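Local coordinates for Ketoacyl_synth_N domain-containing protein (Photorhabdus luminescens subsp. laumondii, PDB 6SMO) that probably takes part in 3-oxoacyl-[acyl-carrier-protein] synthase chemistry, pairing with a second ketosynthase chain and lining a pocket that holds a polyketide aldehyde, at residues 22-27 against 326-331; 83-88 against 237-242; 96-101 against 140-145; 153-158 against 162-167; 248-253 against 262-267. One frame throughout, in Å; residues are numbered along the deposited sequence.

Interaction 1 of 5, residues 22-27 against 326-331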
# COMPACT_ATOMS: atom_id res chain seq x y z
N ALA C 22 14.39 26.73 -6.89
CA ALA C 22 13.81 27.14 -8.20
C ALA C 22 12.29 27.28 -8.08
O ALA C 22 11.74 28.23 -8.67
CB ALA C 22 14.19 26.14 -9.27
N ILE C 23 11.64 26.37 -7.34
CA ILE C 23 10.16 26.36 -7.12
C ILE C 23 9.78 27.55 -6.23
O ILE C 23 8.84 28.28 -6.59
CB ILE C 23 9.68 25.02 -6.53
CG1 ILE C 23 9.97 23.84 -7.46
CG2 ILE C 23 8.21 25.07 -6.16
CD1 ILE C 23 10.01 22.50 -6.77
N LYS C 24 10.49 27.72 -5.10
CA LYS C 24 10.20 28.75 -4.07
C LYS C 24 10.32 30.16 -4.67
O LYS C 24 9.47 31.01 -4.34
CB LYS C 24 11.12 28.59 -2.85
CG LYS C 24 10.67 29.35 -1.61
CD LYS C 24 11.46 29.01 -0.36
CE LYS C 24 12.80 29.71 -0.28
NZ LYS C 24 12.65 31.12 0.18
N SER C 25 11.34 30.39 -5.51
CA SER C 25 11.61 31.69 -6.18
C SER C 25 10.49 32.03 -7.17
O SER C 25 10.20 33.23 -7.33
CB SER C 25 12.96 31.68 -6.85
OG SER C 25 13.03 30.66 -7.83
N LYS C 26 9.90 31.01 -7.81
CA LYS C 26 8.84 31.18 -8.85
C LYS C 26 7.51 31.54 -8.19
O LYS C 26 6.85 32.48 -8.66
CB LYS C 26 8.71 29.91 -9.69
CG LYS C 26 7.95 30.08 -11.00
CD LYS C 26 8.76 30.75 -12.09
CE LYS C 26 8.00 30.91 -13.39
NZ LYS C 26 8.83 31.53 -14.44
N VAL C 27 7.11 30.80 -7.14
CA VAL C 27 5.79 30.96 -6.45
C VAL C 27 5.72 32.33 -5.77
O VAL C 27 4.63 32.93 -5.79
CB VAL C 27 5.49 29.81 -5.46
CG1 VAL C 27 5.34 28.48 -6.18
CG2 VAL C 27 6.52 29.71 -4.35
N SER C 326 8.73 24.69 5.14
CA SER C 326 9.99 24.32 5.85
C SER C 326 11.13 25.25 5.41
O SER C 326 11.93 25.64 6.29
CB SER C 326 10.34 22.87 5.61
OG SER C 326 9.33 22.02 6.14
N SER C 327 11.20 25.58 4.12
CA SER C 327 12.22 26.48 3.52
C SER C 327 12.02 27.92 4.01
O SER C 327 13.03 28.59 4.30
CB SER C 327 12.20 26.41 2.01
OG SER C 327 12.50 25.10 1.56
N PHE C 328 10.76 28.37 4.11
CA PHE C 328 10.38 29.73 4.58
C PHE C 328 10.80 29.92 6.04
O PHE C 328 11.36 30.98 6.36
CB PHE C 328 8.87 29.97 4.41
CG PHE C 328 8.46 30.47 3.04
CD1 PHE C 328 8.86 31.73 2.60
CD2 PHE C 328 7.67 29.70 2.20
CE1 PHE C 328 8.48 32.19 1.35
CE2 PHE C 328 7.29 30.17 0.95
CZ PHE C 328 7.70 31.41 0.53
N LEU C 329 10.54 28.92 6.89
CA LEU C 329 10.78 28.98 8.36
C LEU C 329 12.27 28.81 8.69
O LEU C 329 12.64 29.11 9.84
CB LEU C 329 9.95 27.89 9.06
CG LEU C 329 8.44 28.14 9.11
CD1 LEU C 329 7.69 26.87 9.48
CD2 LEU C 329 8.10 29.26 10.07
N SER C 330 13.09 28.35 7.74
CA SER C 330 14.54 28.10 7.91
C SER C 330 15.35 29.37 7.62
O SER C 330 16.38 29.26 6.91
CB SER C 330 14.99 26.94 7.05
OG SER C 330 14.92 27.28 5.67
N GLU C 331 14.91 30.52 8.15
CA GLU C 331 15.54 31.85 7.96
C GLU C 331 15.72 32.14 6.47
O GLU C 331 16.82 32.59 6.08
CB GLU C 331 16.88 31.92 8.71
CG GLU C 331 16.75 31.69 10.21
CD GLU C 331 18.07 31.67 10.96
OE1 GLU C 331 18.22 30.81 11.86
OE2 GLU C 331 18.94 32.50 10.65

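Interaction 2 of 5, residues 83-88 against 237-242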
# COMPACT_ATOMS: atom_id res chain seq x y z
N ALA C 83 20.46 17.59 1.16
CA ALA C 83 20.21 18.84 1.90
C ALA C 83 20.35 18.61 3.41
O ALA C 83 20.84 19.52 4.11
CB ALA C 83 18.84 19.38 1.55
N SER C 84 19.93 17.43 3.90
CA SER C 84 19.96 17.03 5.33
C SER C 84 21.40 16.77 5.78
O SER C 84 21.67 16.93 6.99
CB SER C 84 19.08 15.83 5.58
OG SER C 84 19.61 14.67 4.96
N ARG C 85 22.28 16.38 4.85
CA ARG C 85 23.72 16.09 5.07
C ARG C 85 23.87 14.86 5.97
O ARG C 85 24.84 14.82 6.76
CB ARG C 85 24.43 17.32 5.68
CG ARG C 85 24.30 18.58 4.85
CD ARG C 85 24.76 19.82 5.60
NE ARG C 85 24.52 21.04 4.84
CZ ARG C 85 24.73 22.28 5.29
NH1 ARG C 85 24.48 23.32 4.51
NH2 ARG C 85 25.19 22.48 6.52
N LEU C 86 22.96 13.88 5.84
CA LEU C 86 22.99 12.60 6.60
C LEU C 86 24.08 11.70 6.01
O LEU C 86 24.12 11.54 4.77
CB LEU C 86 21.63 11.91 6.51
CG LEU C 86 20.56 12.42 7.49
CD1 LEU C 86 19.17 11.98 7.05
CD2 LEU C 86 20.84 11.95 8.90
N ASP C 87 24.94 11.13 6.87
CA ASP C 87 25.91 10.06 6.50
C ASP C 87 25.13 8.75 6.37
O ASP C 87 25.08 7.99 7.36
CB ASP C 87 27.07 10.00 7.50
CG ASP C 87 28.33 9.37 6.94
OD1 ASP C 87 28.22 8.45 6.10
OD2 ASP C 87 29.43 9.80 7.35
N VAL C 88 24.53 8.52 5.20
CA VAL C 88 23.52 7.45 4.94
C VAL C 88 24.13 6.06 5.18
O VAL C 88 23.38 5.17 5.62
CB VAL C 88 22.92 7.57 3.52
CG1 VAL C 88 23.92 7.23 2.43
CG2 VAL C 88 21.66 6.73 3.37
N GLY C 237 24.70 17.51 14.64
CA GLY C 237 24.88 18.95 14.36
C GLY C 237 24.25 19.34 13.03
O GLY C 237 24.95 19.96 12.20
N ALA C 238 22.97 19.00 12.85
CA ALA C 238 22.21 19.17 11.59
C ALA C 238 21.65 20.60 11.50
O ALA C 238 21.34 21.18 12.55
CB ALA C 238 21.10 18.15 11.52
N SER C 239 21.52 21.12 10.27
CA SER C 239 20.84 22.40 9.95
C SER C 239 19.33 22.17 9.97
O SER C 239 18.77 21.81 8.91
CB SER C 239 21.30 22.94 8.62
OG SER C 239 22.70 23.21 8.64
N ILE C 240 18.70 22.35 11.13
CA ILE C 240 17.24 22.12 11.36
C ILE C 240 16.45 23.25 10.68
O ILE C 240 16.64 24.41 11.08
CB ILE C 240 16.92 22.03 12.87
CG1 ILE C 240 17.73 20.94 13.57
CG2 ILE C 240 15.42 21.82 13.09
CD1 ILE C 240 17.88 21.15 15.06
N LEU C 241 15.61 22.91 9.70
CA LEU C 241 14.76 23.88 8.96
C LEU C 241 13.65 24.39 9.88
O LEU C 241 13.53 25.62 10.04
CB LEU C 241 14.17 23.22 7.71
CG LEU C 241 15.05 23.24 6.46
CD1 LEU C 241 16.25 22.31 6.62
CD2 LEU C 241 14.25 22.87 5.23
N CYS C 242 12.87 23.47 10.45
CA CYS C 242 11.70 23.76 11.32
C CYS C 242 11.34 22.52 12.15
O CYS C 242 11.95 21.46 11.93
CB CYS C 242 10.50 24.19 10.48
SG CYS C 242 9.93 22.91 9.33

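Interaction 3 of 5, residues 96-101 against 140-145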
# COMPACT_ATOMS: atom_id res chain seq x y z
N VAL C 96 15.44 3.56 10.17
CA VAL C 96 15.05 4.49 9.07
C VAL C 96 13.90 3.87 8.27
O VAL C 96 14.06 2.72 7.80
CB VAL C 96 16.23 4.83 8.14
CG1 VAL C 96 15.86 5.91 7.13
CG2 VAL C 96 17.47 5.25 8.92
N GLY C 97 12.79 4.60 8.13
CA GLY C 97 11.58 4.18 7.39
C GLY C 97 11.29 5.10 6.22
O GLY C 97 11.95 6.16 6.11
N ILE C 98 10.33 4.72 5.37
CA ILE C 98 9.91 5.47 4.15
C ILE C 98 8.38 5.53 4.12
O ILE C 98 7.76 4.46 3.99
CB ILE C 98 10.47 4.81 2.87
CG1 ILE C 98 11.99 4.62 2.93
CG2 ILE C 98 10.05 5.59 1.63
CD1 ILE C 98 12.49 3.49 2.06
N TYR C 99 7.80 6.73 4.21
CA TYR C 99 6.34 6.98 4.13
C TYR C 99 6.01 7.69 2.82
O TYR C 99 6.61 8.75 2.53
CB TYR C 99 5.85 7.77 5.35
CG TYR C 99 5.38 6.89 6.48
CD1 TYR C 99 6.27 6.14 7.23
CD2 TYR C 99 4.03 6.79 6.79
CE1 TYR C 99 5.84 5.32 8.26
CE2 TYR C 99 3.58 5.98 7.82
CZ TYR C 99 4.49 5.24 8.56
OH TYR C 99 4.06 4.44 9.57
N VAL C 100 5.12 7.10 2.02
CA VAL C 100 4.77 7.62 0.67
C VAL C 100 3.26 7.82 0.52
O VAL C 100 2.51 7.12 1.18
CB VAL C 100 5.29 6.65 -0.42
CG1 VAL C 100 5.24 7.22 -1.82
CG2 VAL C 100 6.68 6.13 -0.12
N GLY C 101 2.88 8.81 -0.28
CA GLY C 101 1.50 9.12 -0.69
C GLY C 101 1.37 9.08 -2.20
O GLY C 101 2.08 9.85 -2.87
N GLY C 140 9.27 0.38 -1.76
CA GLY C 140 10.11 -0.80 -1.98
C GLY C 140 11.34 -0.47 -2.79
O GLY C 140 12.38 -1.00 -2.49
N GLN C 141 11.17 0.36 -3.82
CA GLN C 141 12.29 0.76 -4.69
C GLN C 141 13.31 1.56 -3.89
O GLN C 141 14.47 1.45 -4.20
CB GLN C 141 11.78 1.49 -5.93
CG GLN C 141 11.11 0.59 -6.96
CD GLN C 141 11.90 -0.63 -7.35
OE1 GLN C 141 13.08 -0.77 -7.05
NE2 GLN C 141 11.25 -1.54 -8.04
N LEU C 142 12.85 2.41 -2.98
CA LEU C 142 13.73 3.24 -2.11
C LEU C 142 14.49 2.36 -1.13
O LEU C 142 15.61 2.66 -0.82
CB LEU C 142 12.87 4.22 -1.32
CG LEU C 142 12.27 5.40 -2.07
CD1 LEU C 142 11.37 6.19 -1.16
CD2 LEU C 142 13.34 6.28 -2.67
N SER C 143 13.82 1.36 -0.60
CA SER C 143 14.33 0.44 0.45
C SER C 143 15.44 -0.46 -0.11
O SER C 143 16.30 -0.88 0.68
CB SER C 143 13.21 -0.38 1.06
OG SER C 143 12.65 -1.27 0.12
N LEU C 144 15.43 -0.74 -1.42
CA LEU C 144 16.49 -1.54 -2.11
C LEU C 144 17.74 -0.68 -2.30
O LEU C 144 18.85 -1.20 -2.06
CB LEU C 144 15.97 -2.06 -3.45
CG LEU C 144 14.85 -3.10 -3.40
CD1 LEU C 144 14.47 -3.56 -4.80
CD2 LEU C 144 15.23 -4.30 -2.54
N LEU C 145 17.57 0.58 -2.72
CA LEU C 145 18.68 1.51 -3.07
C LEU C 145 19.45 1.92 -1.80
O LEU C 145 20.69 1.83 -1.81
CB LEU C 145 18.12 2.74 -3.79
CG LEU C 145 17.68 2.51 -5.24
CD1 LEU C 145 16.80 3.65 -5.72
CD2 LEU C 145 18.88 2.34 -6.16

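Interaction 4 of 5, residues 153-158 against 162-167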
# COMPACT_ATOMS: atom_id res chain seq x y z
N LYS C 153 5.19 2.67 5.08
CA LYS C 153 3.80 2.53 4.58
C LYS C 153 3.51 3.47 3.41
O LYS C 153 4.21 4.46 3.26
CB LYS C 153 2.79 2.86 5.69
CG LYS C 153 2.99 2.12 6.99
CD LYS C 153 2.81 0.65 6.82
CE LYS C 153 3.86 -0.16 7.53
NZ LYS C 153 4.24 -1.32 6.70
N THR C 154 2.50 3.11 2.62
CA THR C 154 2.03 3.92 1.47
C THR C 154 0.53 4.16 1.66
O THR C 154 -0.17 3.21 2.01
CB THR C 154 2.26 3.22 0.12
OG1 THR C 154 3.64 2.89 -0.02
CG2 THR C 154 1.85 4.08 -1.05
N PHE C 155 0.09 5.39 1.43
CA PHE C 155 -1.34 5.75 1.55
C PHE C 155 -1.83 6.13 0.16
O PHE C 155 -1.08 6.76 -0.57
CB PHE C 155 -1.50 6.96 2.48
CG PHE C 155 -1.17 6.68 3.92
CD1 PHE C 155 0.14 6.72 4.36
CD2 PHE C 155 -2.17 6.39 4.83
CE1 PHE C 155 0.44 6.47 5.69
CE2 PHE C 155 -1.87 6.14 6.15
CZ PHE C 155 -0.56 6.18 6.58
N SER C 156 -3.06 5.74 -0.18
CA SER C 156 -3.65 6.07 -1.50
C SER C 156 -4.98 6.79 -1.27
O SER C 156 -5.77 6.85 -2.21
CB SER C 156 -3.83 4.85 -2.33
OG SER C 156 -2.58 4.24 -2.59
N THR C 157 -5.19 7.33 -0.07
CA THR C 157 -6.42 8.08 0.27
C THR C 157 -6.51 9.30 -0.64
O THR C 157 -5.58 10.13 -0.62
CB THR C 157 -6.44 8.49 1.75
OG1 THR C 157 -5.95 7.41 2.54
CG2 THR C 157 -7.83 8.87 2.23
N SER C 158 -7.59 9.41 -1.42
CA SER C 158 -7.80 10.46 -2.45
C SER C 158 -7.45 11.84 -1.87
O SER C 158 -8.00 12.20 -0.81
CB SER C 158 -9.21 10.44 -2.98
OG SER C 158 -9.37 9.40 -3.93
N GLY C 162 -0.54 12.00 0.77
CA GLY C 162 0.78 12.53 1.18
C GLY C 162 0.70 13.31 2.48
O GLY C 162 1.70 13.31 3.23
N MET C 163 -0.45 13.95 2.75
CA MET C 163 -0.70 14.75 3.98
C MET C 163 -0.71 13.81 5.20
O MET C 163 -0.19 14.22 6.26
CB MET C 163 -2.03 15.50 3.89
CG MET C 163 -2.06 16.77 4.72
SD MET C 163 -1.12 18.12 3.96
CE MET C 163 -1.38 19.42 5.17
N GLN C 164 -1.28 12.61 5.05
CA GLN C 164 -1.31 11.55 6.09
C GLN C 164 0.09 10.94 6.23
O GLN C 164 0.49 10.64 7.37
CB GLN C 164 -2.35 10.49 5.75
CG GLN C 164 -3.79 10.95 5.96
CD GLN C 164 -4.81 9.91 5.61
OE1 GLN C 164 -4.56 8.98 4.83
NE2 GLN C 164 -6.00 10.04 6.17
N ALA C 165 0.81 10.77 5.11
CA ALA C 165 2.15 10.14 5.04
C ALA C 165 3.13 10.87 5.97
O ALA C 165 3.86 10.17 6.70
CB ALA C 165 2.65 10.13 3.61
N ILE C 166 3.13 12.20 5.95
CA ILE C 166 4.04 13.06 6.79
C ILE C 166 3.61 12.93 8.25
O ILE C 166 4.50 12.78 9.12
CB ILE C 166 4.04 14.53 6.32
CG1 ILE C 166 4.43 14.67 4.84
CG2 ILE C 166 4.93 15.38 7.21
CD1 ILE C 166 4.00 15.98 4.22
N GLY C 167 2.30 13.00 8.52
CA GLY C 167 1.71 13.01 9.87
C GLY C 167 2.00 11.74 10.64
O GLY C 167 2.37 11.85 11.83

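Interaction 5 of 5, residues 248-253 against 262-267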
# COMPACT_ATOMS: atom_id res chain seq x y z
N VAL C 248 -3.25 16.89 12.16
CA VAL C 248 -4.73 16.75 12.22
C VAL C 248 -5.18 15.84 11.07
O VAL C 248 -4.73 16.06 9.93
CB VAL C 248 -5.41 18.13 12.15
CG1 VAL C 248 -6.89 18.05 11.83
CG2 VAL C 248 -5.19 18.93 13.43
N ASP C 249 -6.02 14.84 11.37
CA ASP C 249 -6.54 13.85 10.39
C ASP C 249 -7.96 13.44 10.82
O ASP C 249 -8.08 12.53 11.67
CB ASP C 249 -5.61 12.64 10.27
CG ASP C 249 -5.94 11.70 9.13
OD1 ASP C 249 -6.72 12.10 8.24
OD2 ASP C 249 -5.42 10.57 9.13
N TYR C 250 -8.98 14.09 10.25
CA TYR C 250 -10.42 13.85 10.54
C TYR C 250 -11.20 13.74 9.22
O TYR C 250 -10.61 13.95 8.14
CB TYR C 250 -10.97 14.96 11.43
CG TYR C 250 -10.44 14.94 12.84
CD1 TYR C 250 -11.06 14.18 13.83
CD2 TYR C 250 -9.32 15.67 13.20
CE1 TYR C 250 -10.58 14.16 15.13
CE2 TYR C 250 -8.82 15.65 14.49
CZ TYR C 250 -9.45 14.89 15.46
OH TYR C 250 -8.97 14.87 16.73
N PHE C 251 -12.49 13.41 9.33
CA PHE C 251 -13.44 13.22 8.20
C PHE C 251 -14.75 13.95 8.52
O PHE C 251 -15.06 14.14 9.71
CB PHE C 251 -13.67 11.73 7.95
CG PHE C 251 -14.31 11.42 6.61
CD1 PHE C 251 -13.54 11.36 5.46
CD2 PHE C 251 -15.67 11.19 6.51
CE1 PHE C 251 -14.12 11.08 4.24
CE2 PHE C 251 -16.25 10.91 5.28
CZ PHE C 251 -15.47 10.85 4.15
N ALA C 252 -15.48 14.35 7.47
CA ALA C 252 -16.78 15.05 7.55
C ALA C 252 -17.77 14.37 6.59
O ALA C 252 -17.73 14.62 5.39
CB ALA C 252 -16.60 16.51 7.21
N PRO C 253 -18.66 13.49 7.09
CA PRO C 253 -19.65 12.83 6.23
C PRO C 253 -20.70 13.78 5.63
O PRO C 253 -21.22 13.46 4.57
CB PRO C 253 -20.31 11.80 7.15
CG PRO C 253 -20.11 12.35 8.55
CD PRO C 253 -18.76 13.05 8.49
N LEU C 262 -13.29 21.86 11.24
CA LEU C 262 -12.34 22.97 10.94
C LEU C 262 -11.81 23.59 12.24
O LEU C 262 -10.71 24.18 12.19
CB LEU C 262 -13.05 24.03 10.08
CG LEU C 262 -13.32 23.63 8.63
CD1 LEU C 262 -14.32 24.57 7.99
CD2 LEU C 262 -12.04 23.58 7.82
N GLU C 263 -12.55 23.47 13.35
CA GLU C 263 -12.17 24.01 14.68
C GLU C 263 -10.96 23.24 15.24
O GLU C 263 -10.24 23.82 16.08
CB GLU C 263 -13.34 23.94 15.66
CG GLU C 263 -14.45 24.92 15.33
CD GLU C 263 -15.50 25.09 16.42
OE1 GLU C 263 -15.50 24.29 17.37
OE2 GLU C 263 -16.30 26.04 16.32
N TYR C 264 -10.74 22.00 14.80
CA TYR C 264 -9.56 21.17 15.18
C TYR C 264 -8.30 21.70 14.49
O TYR C 264 -7.20 21.54 15.06
CB TYR C 264 -9.81 19.69 14.87
CG TYR C 264 -10.73 18.99 15.83
CD1 TYR C 264 -10.25 18.43 17.00
CD2 TYR C 264 -12.09 18.90 15.58
CE1 TYR C 264 -11.10 17.79 17.90
CE2 TYR C 264 -12.95 18.27 16.47
CZ TYR C 264 -12.45 17.71 17.63
OH TYR C 264 -13.29 17.08 18.51
N THR C 265 -8.45 22.30 13.31
CA THR C 265 -7.35 22.98 12.57
C THR C 265 -6.97 24.27 13.30
O THR C 265 -5.78 24.63 13.28
CB THR C 265 -7.73 23.28 11.11
OG1 THR C 265 -8.33 22.11 10.55
CG2 THR C 265 -6.55 23.69 10.26
N ALA C 266 -7.95 24.94 13.93
CA ALA C 266 -7.77 26.20 14.69
C ALA C 266 -6.99 25.93 15.99
O ALA C 266 -6.32 26.87 16.47
CB ALA C 266 -9.11 26.83 14.98
N GLU C 267 -7.07 24.71 16.52
CA GLU C 267 -6.36 24.29 17.76
C GLU C 267 -4.84 24.23 17.52
O GLU C 267 -4.09 24.41 18.50
CB GLU C 267 -6.88 22.93 18.26
CG GLU C 267 -8.08 23.05 19.19
CD GLU C 267 -8.73 21.73 19.56
OE1 GLU C 267 -9.91 21.75 19.96
OE2 GLU C 267 -8.06 20.68 19.46

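Interaction 1 of 5, residues 22-27 against 326-331
Lys24 buries the most surface here, about half of the total, reaching from helix 20-31 across to Ser327 and Phe328 on the last turn of helix 319-329. Its butyl chain starts with CG anti to the backbone N (chi1 -165°) and then bends at the two outer torsions, which turns the far end over the second helix. The methylenes do the touching: Lys24 CD lies 3.6 Å from Ser327 CB, and the next carbon, CE, is 4.1 Å from the same atom. Lys24 CG comes over one face of the Phe328 ring, 4.2 Å from CZ. The ammonium stands above that ring too, NZ 4.8 Å from its centroid and 27° off the ring normal, an off-centre cation-pi contact. Both helices rest on strand 5-13 of the thiolase-type core, Ile23 against Ala12 and Ser327 against Val10, so the lysine bridges two neighbours on one strand at a partly buried site. Its NZ also makes a weak hydrogen bond to the carbonyl of Ser332, just beyond the second segment. Ser327 meets the lysine through carbon alone, because its OG turns back to the carbonyl of Val323 within its own helix. The carbonyl of Ser327 is taken by Ser330 OG at 2.7 Å, the hydroxyl standing above the carbonyl plane, where an inverse gamma turn centred on Ser330 follows the helix. Phe328 sets out past the lysine helix rather than at it, yet its ring swings nearer and also packs on Ile28.

Interaction 2 of 5, residues 83-88 against 237-242
Arg85 and Ser239 meet where two irregular chain segments pass each other, the first leaving helix 68-84 with Arg85 at positive phi (67°), the second running in a loop from helix 230-235 toward strand 242-251. Both residues are exposed, and both CB atoms point at the opposing segment. The arginine chain is extended from CG to NE, so the guanidinium is carried to the serine at full stretch. NH2 comes to 3.4 Å from Ser239 OG, and CZ of the same group is 4.0 Å from that oxygen. The geometry is too poor for a hydrogen bond, so the pair is a polar approach, with the hydroxyl lying obliquely to the guanidinium. Ser239 OG sits anti to its own carbonyl carbon (chi1 -61°), on the side of the arginine. Gly237, also with positive phi, is the C-prime residue of the Schellman motif that closes helix 230-235, while Leu241 and Cys242 both face Val7 in a classic beta bulge as strand 242-251 begins, each with a backbone hydrogen bond to it. The contact therefore joins the residue that follows helix 68-84 to the loop after helix 230-235, at the surface of the ketosynthase fold. A firmer polar link lies alongside, from the Ser84 carbonyl to Arg236 NH1. Ser84 turns its CB away from the loop and packs on Thr8 and Val226 of the large sheet, and its OG bonds back to the Leu81 carbonyl.

Interaction 3 of 5, residues 96-101 against 140-145
Ile98 of strand 96-101 drives its side chain into helix 137-146, between Leu142 and Ser143, and this is the dense part of the contact. Its ethyl branch does most of the work: CD1 lies 3.5 Å from Leu142 CB and 3.7 Å from the backbone N of Ser143, with Ser143 CB a little farther at 4.1 Å. With CG1 anti to the carbonyl carbon (chi1 -54°), that branch extends toward the helix, and the isoleucine and leucine side chains pass each other at a slant. Leu142 also packs on Ile74 and Val77 of helix 68-84. The polar end of Ser143 is spent on its own helix: OG bonds to the Gly140 carbonyl at 2.6 Å, on the same face of the carbonyl plane as Leu144 N, so two donors grip that oxygen. Elsewhere the packing is thinner. Val100 points at the helix without making contact, and Leu145, two residues on from Ser143, is exposed although it touches Ile74 and Leu62. Ser143 and Leu144 also pack on Asn293 and Tyr296 of the neighbouring ketosynthase chain, and the side chain of Ser143 is about 12 Å from the bound polyketide aldehyde. Strand-on-helix packing of this kind belongs to the layered thiolase-type fold, here at a subunit boundary.

Interaction 4 of 5, residues 153-158 against 162-167
Strand 154-155 and helix 161-175, joined through Phe155, Thr157, Gln164 and Ala165, correspond, judging by sequence and topology, to the strand-turn-helix that carries the nucleophilic cysteine in active ketosynthases; no cysteine occurs here anywhere from 153 to 167. Phe155 points from the strand at the helix and lies across Gln164 at about a right angle. Gln164 CB stands 4.2 Å above one face of the ring, offset toward its rim, while OE1 comes to 3.5 Å from CD2. Ring and amide planes are turned 65° apart, so the two flat groups do not stack. Beside the glutamine, Ala165 CA approaches Phe155 CD1 to 4.0 Å, obliquely to the ring. The glutamine chain runs straight beyond CG, which carries its amide past the Phe155 ring to Thr157. There Thr157 OG1 donates to Gln164 OE1 at 3.1 Å. The hydroxyl meets the carbonyl at 139°, tilted 25° from its plane. Thr157 OG1 is held still more firmly by the backbone N of Asn186 of the neighbouring ketosynthase chain. Phe155 packs on Ile187 of that chain, and Lys153 forms a salt bridge to its Asp196, so the segment lies at the subunit interface. Gln164 NE2 bonds to Asp249 OD1, and Val184 of the neighbouring chain is the strongest polar partner of the glutamine. These partners favour the modelled orientation of the buried amide, and the threonine hydroxyl, donating within the chain and accepting from the other, links the intrachain bond to one across the interface.

Interaction 5 of 5, residues 248-253 against 262-267
Thr265 OG1, hydrogen-bonded to Gln355 OE1, is also the threonine atom nearest Val248 CG1, a loose 4.5 Å. Strand 242-251 lies in the large mixed sheet of the thiolase-type fold beside strand 362-369; Val248 and Tyr250 point at the weakly bonded helix 263-266. Between them Asp249 OD2 is gripped by Tyr168 OH of the same chain and, from the neighbouring ketosynthase chain, Ser183 OG. The rings of Tyr250 and Tyr264 form a face-to-face stack, their centroids 4.6 Å apart and their planes opened by 29°. The overlap is offset: Tyr250 CZ lies 3.9 Å above the Tyr264 ring, toward its rim, and Tyr250 OH is 3.8 Å from Tyr264 CD1. The side chains as a whole cross at about a right angle. Tyr250 CG sits anti to its carbonyl carbon (chi1 -70°), which turns the ring toward the helix. Tyr264 also packs on Arg121 of the neighbouring chain, and Tyr250 on Ser181 of that chain. Val248, farther back along the strand, is buried and meets backbone and hydroxyl oxygens of the helix. It splits its branches: CG1 lies in plane at the edge of the Tyr250 ring, and CG2 rests 3.7 Å from the Tyr264 carbonyl oxygen.

In the fold
Interactions 3, 4 and 5 all reach the same mixed sheet, through strands 96-101, 154-155 and 242-251, and follow one another along the chain. Interactions 3 and 4 lie about 13 Å apart between centres and touch directly, since strands 96-101 and 154-155 pair through their backbones; interactions 4 and 5, about 16 Å between centres, are joined by the bond from Gln164 to Asp249. Those three also touch the neighbouring ketosynthase chain. Interactions 1 and 2, about 17 Å between centres, lie away from it, beside strand 5-13 of the same sheet, in touch through Ser326 and Cys242. Strand 242-251 starts in interaction 2 and ends in interaction 5. The segments of interaction 1 bracket the other four along the chain.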